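Local coordinates for protein putative dehydrogenase (Amycolatopsis orientalis, PDB 5A9T) that reduces cyclic imines to amines as an imine reductase, probably with NADPH as the hydride donor, at residues 5-9 with 27-31. Residues are numbered along the deposited sequence; the frame is centred on the assembly and turned at random. Where two conformers were deposited one is given.
Sequences NLPVT and RGHDV
The imidazole ring of His29 meets Leu6 edge-on: the carbonyl oxygen of Leu6 lies only 6° out of the ring plane and accepts a hydrogen bond from ND1 of His29 at 3.3 Å. CG2 of Val8 approaches the ring obliquely, 3.9 Å from ND1 of His29, while CB of Leu6 comes within 3.5 Å of ND1 of His29. With CG of Leu6 anti to its N (chi1 -176°), this side chain runs alongside the imidazole, pointing the same way. The backbone N of Asp30 also binds O of Leu6, at 3.2 Å, and because the two donors arrive from opposite faces of the carbonyl plane, that oxygen is gripped from both. An alanine in place of His29 would be likely to leave O of Leu6 with one of these two bonds and open a gap beside the Leu6 and Val8 side chains.

The other flat pair is nearly perpendicular: the amide of Asn5 and the carboxylate of Asp30 stand 75° apart. ND2 of Asn5 reaches the syn side of OD1 of Asp30 at 3.1 Å, with the acceptor near the amide plane though the donor stands out of the carboxylate plane.

Beyond these groups the backbones pair in parallel, N of Val8 binding O of Asp30 at 3.0 Å, and a CA-H...O contact joins CA of Val31 to O of Val8 (3.3 Å). Val8 and Val31 face helix 15-26, both touching Leu24, and Gly28, with positive phi, closes that helix in a Schellman motif. Strand 7-11, helix 15-26 and strand 30-34 thus form the first beta-alpha-beta crossover of a Rossmann-type NADP-binding domain, and this pairing joins the starts of its two adjacent parallel strands.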
loop_
_atom_site.group_PDB
_atom_site.type_symbol
_atom_site.label_atom_id
_atom_site.label_comp_id
_atom_site.label_asym_id
_atom_site.label_seq_id
_atom_site.Cartn_x
_atom_site.Cartn_y
_atom_site.Cartn_z
ATOM N N ASN A 5 -39.809 -4.186 15.916
ATOM C CA ASN A 5 -39.644 -3.900 14.469
ATOM C C ASN A 5 -39.692 -2.410 14.153
ATOM O O ASN A 5 -40.764 -1.768 14.107
ATOM C CB ASN A 5 -40.666 -4.583 13.618
ATOM C CG ASN A 5 -40.676 -6.045 13.845
ATOM O OD1 ASN A 5 -40.097 -6.492 14.828
ATOM N ND2 ASN A 5 -41.325 -6.803 12.947
ATOM N N LEU A 6 -38.491 -1.916 13.961
ATOM C CA LEU A 6 -38.190 -0.460 13.790
ATOM C C LEU A 6 -38.366 -0.210 12.273
ATOM O O LEU A 6 -37.791 -0.980 11.457
ATOM C CB LEU A 6 -36.741 -0.323 14.143
ATOM C CG LEU A 6 -36.132 1.130 14.151
ATOM C CD1 LEU A 6 -35.471 1.696 12.894
ATOM C CD2 LEU A 6 -37.140 2.102 14.607
ATOM N N PRO A 7 -39.206 0.740 11.829
ATOM C CA PRO A 7 -39.444 0.864 10.430
ATOM C C PRO A 7 -38.222 1.613 9.758
ATOM O O PRO A 7 -37.634 2.519 10.347
ATOM C CB PRO A 7 -40.700 1.745 10.364
ATOM C CG PRO A 7 -40.689 2.496 11.595
ATOM C CD PRO A 7 -40.147 1.571 12.634
ATOM N N VAL A 8 -37.869 1.192 8.564
ATOM C CA VAL A 8 -36.867 1.871 7.802
ATOM C C VAL A 8 -37.320 1.859 6.350
ATOM O O VAL A 8 -37.893 0.855 5.908
ATOM C CB VAL A 8 -35.496 1.160 7.857
ATOM C CG1 VAL A 8 -34.496 1.992 7.040
ATOM C CG2 VAL A 8 -35.080 0.897 9.271
ATOM N N THR A 9 -37.102 2.923 5.592
ATOM C CA THR A 9 -37.351 2.955 4.207
ATOM C C THR A 9 -36.020 2.930 3.470
ATOM O O THR A 9 -35.110 3.704 3.820
ATOM C CB THR A 9 -38.137 4.194 3.848
ATOM O OG1 THR A 9 -39.470 4.106 4.379
ATOM C CG2 THR A 9 -38.256 4.391 2.367
ATOM N N ARG A 27 -32.076 -8.151 9.858
ATOM C CA ARG A 27 -31.959 -7.656 11.250
ATOM C C ARG A 27 -33.324 -7.433 11.913
ATOM O O ARG A 27 -33.435 -6.902 13.038
ATOM C CB ARG A 27 -31.171 -6.331 11.248
ATOM C CG ARG A 27 -29.685 -6.464 10.935
ATOM C CD ARG A 27 -28.881 -6.568 12.224
ATOM N NE ARG A 27 -28.874 -5.290 12.920
ATOM C CZ ARG A 27 -28.174 -5.017 13.999
ATOM N NH1 ARG A 27 -27.399 -5.938 14.548
ATOM N NH2 ARG A 27 -28.276 -3.803 14.517
ATOM N N GLY A 28 -34.349 -7.738 11.177
ATOM C CA GLY A 28 -35.677 -7.702 11.608
ATOM C C GLY A 28 -36.526 -6.455 11.532
ATOM O O GLY A 28 -37.541 -6.308 12.172
ATOM N N HIS A 29 -36.026 -5.509 10.768
ATOM C CA HIS A 29 -36.744 -4.260 10.607
ATOM C C HIS A 29 -37.946 -4.436 9.710
ATOM O O HIS A 29 -37.981 -5.297 8.854
ATOM C CB HIS A 29 -35.765 -3.232 9.950
ATOM C CG HIS A 29 -34.619 -2.863 10.816
ATOM N ND1 HIS A 29 -34.715 -1.957 11.852
ATOM C CD2 HIS A 29 -33.316 -3.205 10.737
ATOM C CE1 HIS A 29 -33.519 -1.830 12.427
ATOM N NE2 HIS A 29 -32.667 -2.607 11.776
ATOM N N ASP A 30 -38.907 -3.501 9.838
ATOM C CA ASP A 30 -40.057 -3.344 8.909
ATOM C C ASP A 30 -39.612 -2.461 7.758
ATOM O O ASP A 30 -39.581 -1.247 7.921
ATOM C CB ASP A 30 -41.303 -2.760 9.629
ATOM C CG ASP A 30 -42.057 -3.795 10.512
ATOM O OD1 ASP A 30 -41.801 -5.027 10.423
ATOM O OD2 ASP A 30 -42.830 -3.301 11.369
ATOM N N VAL A 31 -39.252 -3.090 6.643
ATOM C CA VAL A 31 -38.582 -2.369 5.567
ATOM C C VAL A 31 -39.597 -2.036 4.514
ATOM O O VAL A 31 -40.207 -2.969 3.876
ATOM C CB VAL A 31 -37.373 -3.101 5.011
ATOM C CG1 VAL A 31 -36.700 -2.322 3.873
ATOM C CG2 VAL A 31 -36.402 -3.405 6.170
#